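Ufm1-specific protease (Caenorhabditis elegans, PDB 5EJJ) acts as a thiol protease that cleaves the peptide bond at the C-terminal glycine of the ubiquitin-like modifier Ufm1, releasing it from target proteins. Local coordinates at residues 31-36 with 51-56; 45-50 with 120-125; 129-134 with 202-207; 356-361 with 377-382. One frame throughout, in Å; residues are numbered along the deposited sequence.

Contact 1. Residues 31-36 with 51-56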
loop_
_atom_site.group_PDB
_atom_site.type_symbol
_atom_site.label_atom_id
_atom_site.label_comp_id
_atom_site.label_asym_id
_atom_site.label_seq_id
_atom_site.Cartn_x
_atom_site.Cartn_y
_atom_site.Cartn_z
ATOM N N THR A 31 -2.220 -24.379 17.672
ATOM C CA THR A 31 -2.613 -25.708 17.193
ATOM C C THR A 31 -3.244 -25.641 15.797
ATOM O O THR A 31 -2.540 -25.568 14.786
ATOM C CB THR A 31 -3.597 -26.428 18.182
ATOM O OG1 THR A 31 -4.836 -25.706 18.276
ATOM C CG2 THR A 31 -2.976 -26.575 19.582
ATOM N N THR A 32 -4.576 -25.657 15.757
ATOM C CA THR A 32 -5.334 -25.585 14.511
ATOM C C THR A 32 -5.452 -24.144 14.002
ATOM O O THR A 32 -4.872 -23.220 14.571
ATOM C CB THR A 32 -6.755 -26.111 14.719
ATOM O OG1 THR A 32 -7.485 -25.186 15.537
ATOM C CG2 THR A 32 -6.735 -27.463 15.397
ATOM N N ILE A 33 -6.231 -23.955 12.942
ATOM C CA ILE A 33 -6.390 -22.647 12.313
ATOM C C ILE A 33 -7.861 -22.351 12.005
ATOM O O ILE A 33 -8.568 -23.186 11.426
ATOM C CB ILE A 33 -5.545 -22.564 11.028
ATOM C CG1 ILE A 33 -4.074 -22.349 11.383
ATOM C CG2 ILE A 33 -6.027 -21.464 10.136
ATOM C CD1 ILE A 33 -3.137 -22.317 10.198
ATOM N N GLY A 34 -8.322 -21.168 12.413
ATOM C CA GLY A 34 -9.682 -20.723 12.135
ATOM C C GLY A 34 -9.604 -19.350 11.508
ATOM O O GLY A 34 -8.553 -18.990 10.970
ATOM N N GLY A 35 -10.682 -18.569 11.563
ATOM C CA GLY A 35 -10.567 -17.178 11.146
ATOM C C GLY A 35 -11.817 -16.328 11.051
ATOM O O GLY A 35 -12.929 -16.818 11.227
ATOM N N PHE A 36 -11.623 -15.045 10.753
ATOM C CA PHE A 36 -12.746 -14.123 10.562
ATOM C C PHE A 36 -12.919 -13.659 9.106
ATOM O O PHE A 36 -11.947 -13.575 8.345
ATOM C CB PHE A 36 -12.616 -12.913 11.488
ATOM C CG PHE A 36 -12.114 -13.257 12.848
ATOM C CD1 PHE A 36 -10.773 -13.079 13.166
ATOM C CD2 PHE A 36 -12.973 -13.781 13.806
ATOM C CE1 PHE A 36 -10.298 -13.393 14.430
ATOM C CE2 PHE A 36 -12.511 -14.105 15.070
ATOM C CZ PHE A 36 -11.170 -13.907 15.384
ATOM N N PHE A 51 -7.116 -15.371 8.469
ATOM C CA PHE A 51 -6.883 -16.630 9.159
ATOM C C PHE A 51 -6.101 -16.412 10.457
ATOM O O PHE A 51 -5.292 -15.478 10.569
ATOM C CB PHE A 51 -6.138 -17.599 8.239
ATOM C CG PHE A 51 -6.927 -18.023 7.050
ATOM C CD1 PHE A 51 -6.779 -17.373 5.841
ATOM C CD2 PHE A 51 -7.831 -19.061 7.136
ATOM C CE1 PHE A 51 -7.518 -17.762 4.725
ATOM C CE2 PHE A 51 -8.588 -19.452 6.023
ATOM C CZ PHE A 51 -8.432 -18.802 4.821
ATOM N N ALA A 52 -6.347 -17.284 11.432
ATOM C CA ALA A 52 -5.663 -17.223 12.721
ATOM C C ALA A 52 -5.632 -18.582 13.424
ATOM O O ALA A 52 -6.597 -19.362 13.339
ATOM C CB ALA A 52 -6.330 -16.208 13.618
ATOM N N TYR A 53 -4.521 -18.851 14.120
ATOM C CA TYR A 53 -4.422 -20.001 15.013
ATOM C C TYR A 53 -5.316 -19.773 16.234
ATOM O O TYR A 53 -5.670 -18.636 16.542
ATOM C CB TYR A 53 -2.980 -20.215 15.451
ATOM C CG TYR A 53 -2.021 -20.543 14.330
ATOM C CD1 TYR A 53 -1.319 -19.546 13.683
ATOM C CD2 TYR A 53 -1.804 -21.856 13.930
ATOM C CE1 TYR A 53 -0.422 -19.840 12.666
ATOM C CE2 TYR A 53 -0.915 -22.161 12.909
ATOM C CZ TYR A 53 -0.222 -21.147 12.283
ATOM O OH TYR A 53 0.675 -21.432 11.269
ATOM N N ALA A 54 -5.674 -20.845 16.931
ATOM C CA ALA A 54 -6.714 -20.772 17.954
ATOM C C ALA A 54 -6.453 -19.771 19.075
ATOM O O ALA A 54 -7.415 -19.250 19.651
ATOM C CB ALA A 54 -7.004 -22.145 18.516
ATOM N N GLU A 55 -5.178 -19.500 19.381
ATOM C CA GLU A 55 -4.846 -18.479 20.387
ATOM C C GLU A 55 -5.526 -17.175 20.014
ATOM O O GLU A 55 -6.196 -16.548 20.838
ATOM C CB GLU A 55 -3.346 -18.185 20.481
ATOM C CG GLU A 55 -2.456 -19.376 20.605
ATOM C CD GLU A 55 -1.830 -19.747 19.279
ATOM O OE1 GLU A 55 -2.387 -20.647 18.598
ATOM O OE2 GLU A 55 -0.791 -19.132 18.918
ATOM N N ASP A 56 -5.359 -16.786 18.753
ATOM C CA ASP A 56 -5.752 -15.465 18.297
ATOM C C ASP A 56 -7.210 -15.351 17.892
ATOM O O ASP A 56 -7.637 -14.289 17.450
ATOM C CB ASP A 56 -4.846 -15.028 17.154
ATOM C CG ASP A 56 -3.364 -15.234 17.470
ATOM O OD1 ASP A 56 -2.795 -14.429 18.258
ATOM O OD2 ASP A 56 -2.772 -16.198 16.925
#

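Contact 2. Residues 45-50 with 120-125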
loop_
_atom_site.group_PDB
_atom_site.type_symbol
_atom_site.label_atom_id
_atom_site.label_comp_id
_atom_site.label_asym_id
_atom_site.label_seq_id
_atom_site.Cartn_x
_atom_site.Cartn_y
_atom_site.Cartn_z
ATOM N N GLN A 45 -20.620 -8.797 -0.131
ATOM C CA GLN A 45 -19.336 -8.913 -0.814
ATOM C C GLN A 45 -18.191 -9.049 0.191
ATOM O O GLN A 45 -17.941 -8.143 0.956
ATOM C CB GLN A 45 -19.118 -7.691 -1.704
ATOM C CG GLN A 45 -17.876 -7.780 -2.534
ATOM C CD GLN A 45 -17.542 -6.474 -3.180
ATOM O OE1 GLN A 45 -17.685 -5.424 -2.575
ATOM N NE2 GLN A 45 -17.089 -6.525 -4.421
ATOM N N VAL A 46 -17.507 -10.184 0.208
ATOM C CA VAL A 46 -16.442 -10.393 1.182
ATOM C C VAL A 46 -15.191 -9.656 0.741
ATOM O O VAL A 46 -14.802 -9.770 -0.395
ATOM C CB VAL A 46 -16.124 -11.900 1.325
ATOM C CG1 VAL A 46 -14.897 -12.106 2.165
ATOM C CG2 VAL A 46 -17.304 -12.636 1.932
ATOM N N ILE A 47 -14.542 -8.901 1.615
ATOM C CA ILE A 47 -13.350 -8.176 1.182
ATOM C C ILE A 47 -12.068 -8.748 1.776
ATOM O O ILE A 47 -11.045 -8.765 1.109
ATOM C CB ILE A 47 -13.442 -6.665 1.496
ATOM C CG1 ILE A 47 -14.665 -6.061 0.829
ATOM C CG2 ILE A 47 -12.227 -5.929 1.012
ATOM C CD1 ILE A 47 -14.645 -6.183 -0.636
ATOM N N HIS A 48 -12.117 -9.201 3.026
ATOM C CA HIS A 48 -10.930 -9.706 3.726
ATOM C C HIS A 48 -11.230 -11.018 4.429
ATOM O O HIS A 48 -12.110 -11.077 5.278
ATOM C CB HIS A 48 -10.458 -8.737 4.807
ATOM C CG HIS A 48 -10.055 -7.387 4.302
ATOM N ND1 HIS A 48 -8.946 -7.186 3.510
ATOM C CD2 HIS A 48 -10.595 -6.162 4.515
ATOM C CE1 HIS A 48 -8.835 -5.899 3.230
ATOM N NE2 HIS A 48 -9.823 -5.254 3.829
ATOM N N VAL A 49 -10.499 -12.074 4.097
ATOM C CA VAL A 49 -10.581 -13.286 4.882
ATOM C C VAL A 49 -9.320 -13.404 5.728
ATOM O O VAL A 49 -8.214 -13.538 5.211
ATOM C CB VAL A 49 -10.779 -14.507 4.003
ATOM C CG1 VAL A 49 -10.823 -15.745 4.860
ATOM C CG2 VAL A 49 -12.070 -14.368 3.226
ATOM N N LEU A 50 -9.474 -13.305 7.040
ATOM C CA LEU A 50 -8.298 -13.334 7.902
ATOM C C LEU A 50 -8.186 -14.620 8.718
ATOM O O LEU A 50 -9.052 -14.931 9.537
ATOM C CB LEU A 50 -8.248 -12.104 8.787
ATOM C CG LEU A 50 -8.016 -10.826 7.982
ATOM C CD1 LEU A 50 -8.076 -9.579 8.888
ATOM C CD2 LEU A 50 -6.695 -10.899 7.187
ATOM N N GLU A 120 -15.073 -14.196 -7.477
ATOM C CA GLU A 120 -15.053 -12.960 -8.220
ATOM C C GLU A 120 -13.762 -12.244 -7.936
ATOM O O GLU A 120 -13.233 -12.336 -6.835
ATOM C CB GLU A 120 -16.236 -12.104 -7.803
ATOM C CG GLU A 120 -15.994 -10.606 -7.784
ATOM C CD GLU A 120 -17.301 -9.822 -7.703
ATOM O OE1 GLU A 120 -18.187 -10.117 -8.557
ATOM O OE2 GLU A 120 -17.438 -8.944 -6.793
ATOM N N HIS A 121 -13.224 -11.558 -8.936
ATOM C CA HIS A 121 -11.955 -10.898 -8.751
ATOM C C HIS A 121 -12.311 -9.476 -8.338
ATOM O O HIS A 121 -12.520 -8.612 -9.179
ATOM C CB HIS A 121 -11.099 -10.982 -10.024
ATOM C CG HIS A 121 -9.791 -10.251 -9.932
ATOM N ND1 HIS A 121 -8.946 -10.364 -8.848
ATOM C CD2 HIS A 121 -9.189 -9.391 -10.793
ATOM C CE1 HIS A 121 -7.879 -9.601 -9.040
ATOM N NE2 HIS A 121 -8.003 -9.001 -10.212
ATOM N N VAL A 122 -12.421 -9.268 -7.027
ATOM C CA VAL A 122 -12.870 -8.009 -6.447
ATOM C C VAL A 122 -11.841 -6.926 -6.677
ATOM O O VAL A 122 -10.648 -7.160 -6.435
ATOM C CB VAL A 122 -13.035 -8.147 -4.932
ATOM C CG1 VAL A 122 -13.607 -6.855 -4.344
ATOM C CG2 VAL A 122 -13.887 -9.367 -4.592
ATOM N N LEU A 123 -12.313 -5.754 -7.121
ATOM C CA LEU A 123 -11.459 -4.639 -7.550
ATOM C C LEU A 123 -11.491 -3.447 -6.596
ATOM O O LEU A 123 -12.463 -3.264 -5.859
ATOM C CB LEU A 123 -11.905 -4.145 -8.926
ATOM C CG LEU A 123 -11.956 -5.139 -10.095
ATOM C CD1 LEU A 123 -12.589 -4.502 -11.315
ATOM C CD2 LEU A 123 -10.584 -5.667 -10.426
ATOM N N MET A 124 -10.444 -2.617 -6.616
ATOM C CA MET A 124 -10.471 -1.378 -5.840
ATOM C C MET A 124 -11.618 -0.545 -6.326
ATOM O O MET A 124 -12.109 -0.741 -7.430
ATOM C CB MET A 124 -9.181 -0.591 -5.981
ATOM C CG MET A 124 -8.205 -0.950 -4.917
ATOM S SD MET A 124 -6.576 -0.317 -5.255
ATOM C CE MET A 124 -6.551 -0.455 -7.044
ATOM N N GLU A 125 -12.039 0.405 -5.513
ATOM C CA GLU A 125 -13.233 1.155 -5.822
ATOM C C GLU A 125 -13.227 2.341 -4.882
ATOM O O GLU A 125 -12.840 2.197 -3.727
ATOM C CB GLU A 125 -14.420 0.266 -5.520
ATOM C CG GLU A 125 -15.682 0.637 -6.210
ATOM C CD GLU A 125 -16.787 -0.374 -5.931
ATOM O OE1 GLU A 125 -16.569 -1.608 -6.129
ATOM O OE2 GLU A 125 -17.873 0.077 -5.491
#

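Contact 3. Residues 129-134 with 202-207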
loop_
_atom_site.group_PDB
_atom_site.type_symbol
_atom_site.label_atom_id
_atom_site.label_comp_id
_atom_site.label_asym_id
_atom_site.label_seq_id
_atom_site.Cartn_x
_atom_site.Cartn_y
_atom_site.Cartn_z
ATOM N N CYS A 129 -11.541 9.902 1.454
ATOM C CA CYS A 129 -11.641 11.166 2.201
ATOM C C CYS A 129 -10.725 11.133 3.409
ATOM O O CYS A 129 -10.650 10.117 4.077
ATOM C CB CYS A 129 -13.050 11.374 2.711
ATOM S SG CYS A 129 -14.266 11.307 1.431
ATOM N N VAL A 130 -10.059 12.238 3.720
ATOM C CA VAL A 130 -9.135 12.235 4.848
ATOM C C VAL A 130 -9.141 13.562 5.632
ATOM O O VAL A 130 -9.398 14.614 5.075
ATOM C CB VAL A 130 -7.721 11.906 4.349
ATOM C CG1 VAL A 130 -7.300 12.915 3.341
ATOM C CG2 VAL A 130 -6.730 11.867 5.476
ATOM N N SER A 131 -8.883 13.509 6.933
ATOM C CA SER A 131 -8.731 14.718 7.737
ATOM C C SER A 131 -7.808 14.448 8.918
ATOM O O SER A 131 -7.664 13.302 9.324
ATOM C CB SER A 131 -10.089 15.238 8.210
ATOM O OG SER A 131 -10.727 14.305 9.061
ATOM N N ARG A 132 -7.138 15.488 9.425
ATOM C CA ARG A 132 -6.389 15.383 10.677
ATOM C C ARG A 132 -7.351 15.629 11.803
ATOM O O ARG A 132 -8.208 16.524 11.743
ATOM C CB ARG A 132 -5.317 16.436 10.782
ATOM C CG ARG A 132 -4.013 16.026 10.269
ATOM C CD ARG A 132 -2.901 16.790 10.968
ATOM N NE ARG A 132 -1.882 15.837 11.394
ATOM C CZ ARG A 132 -0.843 16.145 12.151
ATOM N NH1 ARG A 132 -0.693 17.410 12.554
ATOM N NH2 ARG A 132 0.029 15.188 12.505
ATOM N N VAL A 133 -7.217 14.826 12.842
ATOM C CA VAL A 133 -8.087 14.941 13.987
ATOM C C VAL A 133 -7.225 14.761 15.212
ATOM O O VAL A 133 -6.318 13.931 15.204
ATOM C CB VAL A 133 -9.125 13.845 13.985
ATOM C CG1 VAL A 133 -9.966 13.996 15.186
ATOM C CG2 VAL A 133 -9.982 13.916 12.736
ATOM N N GLY A 134 -7.473 15.543 16.254
ATOM C CA GLY A 134 -6.697 15.411 17.474
ATOM C C GLY A 134 -7.604 15.249 18.664
ATOM O O GLY A 134 -8.748 15.697 18.638
ATOM N N PHE A 202 -10.252 17.060 3.918
ATOM C CA PHE A 202 -11.127 17.981 4.683
ATOM C C PHE A 202 -10.487 18.530 5.957
ATOM O O PHE A 202 -9.493 18.002 6.466
ATOM C CB PHE A 202 -12.426 17.326 5.128
ATOM C CG PHE A 202 -13.298 16.857 4.017
ATOM C CD1 PHE A 202 -12.941 15.752 3.253
ATOM C CD2 PHE A 202 -14.524 17.457 3.789
ATOM C CE1 PHE A 202 -13.781 15.273 2.257
ATOM C CE2 PHE A 202 -15.386 16.995 2.788
ATOM C CZ PHE A 202 -15.011 15.904 2.025
ATOM N N THR A 203 -11.088 19.595 6.479
ATOM C CA THR A 203 -10.692 20.123 7.774
ATOM C C THR A 203 -11.731 19.690 8.791
ATOM O O THR A 203 -12.929 19.897 8.580
ATOM C CB THR A 203 -10.574 21.634 7.754
ATOM O OG1 THR A 203 -9.384 21.996 7.047
ATOM C CG2 THR A 203 -10.460 22.149 9.171
ATOM N N ALA A 204 -11.293 19.048 9.871
ATOM C CA ALA A 204 -12.257 18.546 10.850
ATOM C C ALA A 204 -12.467 19.582 11.947
ATOM O O ALA A 204 -11.508 20.181 12.468
ATOM C CB ALA A 204 -11.826 17.210 11.434
ATOM N N MET A 205 -13.733 19.801 12.280
ATOM C CA MET A 205 -14.099 20.910 13.130
ATOM C C MET A 205 -15.126 20.510 14.158
ATOM O O MET A 205 -15.757 19.469 14.049
ATOM C CB MET A 205 -14.632 22.034 12.268
ATOM C CG MET A 205 -13.553 22.586 11.404
ATOM S SD MET A 205 -14.107 23.860 10.308
ATOM C CE MET A 205 -15.690 23.201 9.793
ATOM N N GLN A 206 -15.316 21.358 15.149
ATOM C CA GLN A 206 -16.248 21.078 16.210
ATOM C C GLN A 206 -16.889 22.393 16.663
ATOM O O GLN A 206 -16.297 23.479 16.486
ATOM C CB GLN A 206 -15.449 20.473 17.334
ATOM C CG GLN A 206 -16.215 19.933 18.460
ATOM C CD GLN A 206 -15.289 19.491 19.549
ATOM O OE1 GLN A 206 -14.125 19.913 19.601
ATOM N NE2 GLN A 206 -15.785 18.626 20.427
ATOM N N SER A 207 -18.091 22.296 17.237
ATOM C CA SER A 207 -18.773 23.454 17.825
ATOM C C SER A 207 -17.906 24.116 18.915
ATOM O O SER A 207 -17.249 23.417 19.696
ATOM C CB SER A 207 -20.124 23.010 18.395
ATOM O OG SER A 207 -20.785 24.047 19.101
#

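Contact 4. Residues 356-361 with 377-382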
loop_
_atom_site.group_PDB
_atom_site.type_symbol
_atom_site.label_atom_id
_atom_site.label_comp_id
_atom_site.label_asym_id
_atom_site.label_seq_id
_atom_site.Cartn_x
_atom_site.Cartn_y
_atom_site.Cartn_z
ATOM N N ILE A 356 5.839 11.886 -8.990
ATOM C CA ILE A 356 4.801 10.924 -9.372
ATOM C C ILE A 356 5.117 9.513 -8.851
ATOM O O ILE A 356 6.268 9.069 -8.911
ATOM C CB ILE A 356 4.669 10.878 -10.905
ATOM C CG1 ILE A 356 4.255 12.253 -11.423
ATOM C CG2 ILE A 356 3.708 9.780 -11.361
ATOM C CD1 ILE A 356 4.064 12.294 -12.905
ATOM N N ARG A 357 4.100 8.820 -8.328
ATOM C CA ARG A 357 4.262 7.448 -7.834
ATOM C C ARG A 357 3.661 6.480 -8.847
ATOM O O ARG A 357 2.496 6.611 -9.212
ATOM C CB ARG A 357 3.613 7.282 -6.453
ATOM C CG ARG A 357 3.799 5.924 -5.771
ATOM C CD ARG A 357 2.858 5.812 -4.563
ATOM N NE ARG A 357 3.036 4.628 -3.706
ATOM C CZ ARG A 357 3.426 4.672 -2.424
ATOM N NH1 ARG A 357 3.704 5.841 -1.835
ATOM N NH2 ARG A 357 3.536 3.545 -1.720
ATOM N N GLU A 358 4.478 5.537 -9.314
ATOM C CA GLU A 358 4.071 4.510 -10.281
ATOM C C GLU A 358 3.359 5.040 -11.532
ATOM O O GLU A 358 2.141 4.917 -11.652
ATOM C CB GLU A 358 3.226 3.436 -9.595
ATOM C CG GLU A 358 4.007 2.626 -8.557
ATOM C CD GLU A 358 3.242 1.417 -8.022
ATOM O OE1 GLU A 358 2.360 1.630 -7.150
ATOM O OE2 GLU A 358 3.527 0.268 -8.472
ATOM N N PRO A 359 4.118 5.638 -12.470
ATOM C CA PRO A 359 3.502 6.123 -13.705
ATOM C C PRO A 359 3.082 4.963 -14.570
ATOM O O PRO A 359 2.055 5.054 -15.222
ATOM C CB PRO A 359 4.637 6.882 -14.388
ATOM C CG PRO A 359 5.561 7.238 -13.287
ATOM C CD PRO A 359 5.520 6.067 -12.372
ATOM N N HIS A 360 3.835 3.872 -14.558
ATOM C CA HIS A 360 3.506 2.753 -15.436
ATOM C C HIS A 360 2.133 2.164 -15.133
ATOM O O HIS A 360 1.657 1.292 -15.860
ATOM C CB HIS A 360 4.575 1.659 -15.368
ATOM C CG HIS A 360 4.254 0.554 -14.412
ATOM N ND1 HIS A 360 4.510 0.643 -13.055
ATOM C CD2 HIS A 360 3.707 -0.668 -14.612
ATOM C CE1 HIS A 360 4.132 -0.476 -12.465
ATOM N NE2 HIS A 360 3.640 -1.289 -13.388
ATOM N N LEU A 361 1.509 2.634 -14.050
ATOM C CA LEU A 361 0.174 2.182 -13.669
ATOM C C LEU A 361 -0.884 3.156 -14.167
ATOM O O LEU A 361 -1.974 3.249 -13.605
ATOM C CB LEU A 361 0.051 1.998 -12.152
ATOM C CG LEU A 361 0.803 0.837 -11.492
ATOM C CD1 LEU A 361 0.459 0.769 -10.022
ATOM C CD2 LEU A 361 0.537 -0.501 -12.179
ATOM N N GLY A 377 7.201 -3.689 -6.435
ATOM C CA GLY A 377 6.515 -2.717 -5.590
ATOM C C GLY A 377 6.285 -1.367 -6.254
ATOM O O GLY A 377 6.242 -1.279 -7.479
ATOM N N PRO A 378 6.115 -0.300 -5.452
ATOM C CA PRO A 378 6.042 1.090 -5.949
ATOM C C PRO A 378 7.410 1.823 -6.010
ATOM O O PRO A 378 8.359 1.404 -5.348
ATOM C CB PRO A 378 5.146 1.769 -4.906
ATOM C CG PRO A 378 5.545 1.103 -3.652
ATOM C CD PRO A 378 5.764 -0.373 -4.023
ATOM N N TYR A 379 7.473 2.916 -6.771
ATOM C CA TYR A 379 8.687 3.718 -6.959
ATOM C C TYR A 379 8.229 5.121 -7.368
ATOM O O TYR A 379 7.053 5.315 -7.668
ATOM C CB TYR A 379 9.542 3.125 -8.090
ATOM C CG TYR A 379 8.755 3.045 -9.376
ATOM C CD1 TYR A 379 8.740 4.102 -10.269
ATOM C CD2 TYR A 379 7.971 1.938 -9.656
ATOM C CE1 TYR A 379 7.989 4.053 -11.413
ATOM C CE2 TYR A 379 7.211 1.872 -10.807
ATOM C CZ TYR A 379 7.218 2.934 -11.686
ATOM O OH TYR A 379 6.455 2.875 -12.836
ATOM N N ASN A 380 9.145 6.090 -7.415
ATOM C CA ASN A 380 8.840 7.402 -8.011
ATOM C C ASN A 380 9.546 7.625 -9.348
ATOM O O ASN A 380 10.496 6.923 -9.686
ATOM C CB ASN A 380 9.184 8.565 -7.075
ATOM C CG ASN A 380 8.196 8.718 -5.937
ATOM O OD1 ASN A 380 6.976 8.652 -6.141
ATOM N ND2 ASN A 380 8.717 8.919 -4.720
ATOM N N TYR A 381 9.083 8.621 -10.094
ATOM C CA TYR A 381 9.656 8.954 -11.391
ATOM C C TYR A 381 10.536 10.189 -11.269
ATOM O O TYR A 381 10.027 11.301 -11.169
ATOM C CB TYR A 381 8.532 9.232 -12.386
ATOM C CG TYR A 381 8.983 9.524 -13.800
ATOM C CD1 TYR A 381 10.262 9.189 -14.232
ATOM C CD2 TYR A 381 8.125 10.139 -14.704
ATOM C CE1 TYR A 381 10.675 9.463 -15.517
ATOM C CE2 TYR A 381 8.526 10.411 -15.990
ATOM C CZ TYR A 381 9.801 10.073 -16.394
ATOM O OH TYR A 381 10.205 10.346 -17.683
ATOM N N HIS A 382 11.853 9.992 -11.277
ATOM C CA HIS A 382 12.791 11.110 -11.322
ATOM C C HIS A 382 13.306 11.312 -12.745
ATOM O O HIS A 382 13.373 10.367 -13.535
ATOM C CB HIS A 382 13.970 10.876 -10.386
ATOM C CG HIS A 382 13.572 10.555 -8.981
ATOM N ND1 HIS A 382 13.881 11.374 -7.915
ATOM C CD2 HIS A 382 12.905 9.497 -8.463
ATOM C CE1 HIS A 382 13.424 10.834 -6.801
ATOM N NE2 HIS A 382 12.823 9.695 -7.105
#

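Contact 1. Residues 31-36 with 51-56
The carbonyl oxygen of Ala52 is gripped twice by the facing strand. The amide of Gly34 donates to Ala52 O at 2.7 Å, almost along the C=O axis, and Ile33 CA brings a weaker C-H contact to the same oxygen. Gly34 O returns the bond, taking Ala52 N at 2.8 Å, although this donor stands above the carbonyl plane. Gly34 and Ala52 thus form the hydrogen-bonded pair of an antiparallel hairpin in the N-terminal MPN domain, with Ile33-Tyr53 and Gly35-Phe51 as the non-hydrogen-bonded pairs. Farther out, Ala54 N makes only a weak bond to Thr32 O.

Ile33 and Tyr53 run side by side on one face. Ile33 CG1 lies over the phenol face, 3.8 Å from the ring centroid of Tyr53, and CD1 continues along it; Thr31 O meets the ring edge in plane. Ile33 CG2 approaches Phe51 CD2 at 4.2 Å on the same face, where Phe51 also meets Tyr15 edge-to-face. An alanine in place of Tyr53 would remove the ring against Ile33 CG1 and CD1, and would probably loosen the packing on this face. Gly35 is nearly fully extended (phi 173°), a conformation open mainly to glycine. The chemistry implies that the open end of the hairpin, away from its turn, is held mainly by backbone bonds, with an aliphatic-aromatic strip on one face.

Contact 2. Residues 45-50 with 120-125
Val122 packs closely against the strand with one methyl, while its neighbours in the loop touch the strand loosely or not at all. Its CG1, anti to the backbone N (chi1 -176°), meets two side chains. The amide of Gln45 comes tip to tip with it, NE2 of Gln45 standing 3.5 Å from Val122 CG1. Ile47 crosses Val122 at about a right angle and brings its terminal CD1 to 3.9 Å from the same CG1. The second methyl, CG2, is farther off, 4.3 Å from Val46 O.

Gln45 reaches this point because its chain is extended, with CG anti to the backbone N (chi1 -175°). Its two amide ends are engaged differently: OE1 accepts from Arg40 NH1, which would fix the amide's rotation and direct NE2 outward to the loop. The strand carrying Gln45 pairs with strand 33-40 in the MPN sheet, and Val46 also bonds through its backbone to Phe5. A classic beta bulge, in which Ile47 and His48 both face Phe38 of strand 33-40, interrupts the regular pairing just beyond Gln45.

On the looser side, Glu120 is partly exposed. Its OE2 receives only a weak hydrogen bond from Gln45 NE2, 3.4 Å long, with the amide and carboxylate planes 85° apart. Glu125 turns its carboxylate to Arg43 in a salt bridge.

Contact 3. Residues 129-134 with 202-207
Strands 127-139 and 199-205 run parallel as neighbours in a mixed five-stranded sheet, and this contact takes in the end of their pairing. Between the two segments the short strand axes make an angle of 47°, so the backbones splay apart soon after they meet.

The polar part is one backbone hydrogen bond. Phe202 N donates to Val130 O at 2.8 Å, with a nearly straight N-H...O angle of 176° and the donor almost on the C=O axis. Val130 also bonds through its backbone to Ile200, so a single residue of one strand is joined to two of its parallel neighbour, as is usual in parallel sheets. On its other side strand 127-139 is bonded to strand 235-247, through Cys129, Ser131 and Val133.

The sulfur-aromatic part lies at the start of 129-134. Cys129 SG is 5.3 Å from the centroid of the Phe202 ring, approaching obliquely, and Cys129 CB comes to 4.0 Å from Phe202 CE1. Leu171 and Ile173 of strand 171-173, and Tyr164, also touch this ring.

The other apolar contact is made by Ala204, whose CB points toward strand 127-139 where the backbones have parted: Val133 CG2 touches Ala204 CB at 4.0 Å. Two polar atoms also border this methyl. Arg132 O lies 3.7 Å from Ala204 CB. Ser131 sits between the two groups of contacts: its CB faces Phe202 O, while OG, held between the backbone N and the carbonyl carbon (chi1 63°), is placed 3.9 Å from Ala204 CB.

Contact 4. Residues 356-361 with 377-382
The phenol oxygen of Tyr379 is held by two nitrogens of one residue where a loop of the C78 protease domain, a clan CA cysteine peptidase, meets the loop 356-361 in a single beta bridge between Arg357 and Asn380. His360 N donates to Tyr379 OH at 3.3 Å. His360 ND1 is hydrogen-bonded to Tyr379 OH at 3.0 Å, with either atom a possible donor, and meets the phenol ring at its edge, in plane. Glu358 CA lies over one face of the ring, 4.2 Å from its centroid. Pro359 CD touches Tyr379 CE1 obliquely. An alanine at Tyr379 would remove the hydroxyl and ring, and would probably leave His360 and Pro359 less firmly placed.

The backbone sets these groups in position. Glu358 N donates to Tyr379 O at 3.1 Å and Tyr381 N to Ile356 O at the same length. Tyr379 CG occupies the crowded position between the backbone N and the carbonyl carbon (chi1 57°), which sends the ring over Glu358.

Farther out, Leu503, Leu519 and Trp407 touch Tyr379. Tyr381 OH is hydrogen-bonded to the backbone O of Asp520, probably an active-site residue, while Tyr381 CB rests 3.7 Å from Pro359 CG.

How the contacts relate
From the N terminus, contact 1 is the first to close, bringing strands 33-40 and 45-53 together as a hairpin. Contact 2 starts from the latter strand before contact 1 has closed and ends far later, in the loop after strand 117-119, so the two cross; they meet directly where Phe36 O and Leu50 N probably form a hydrogen bond. Contact 3 opens a few residues after contact 2 closes and pairs strand 127-139 with strand 199-205 in a second sheet. Contact 4 follows in series, closing a short loop around strand 371-374 in the protease domain, on the opposite side of the chain's centre from contact 1, with nearest atoms about 23 Å apart.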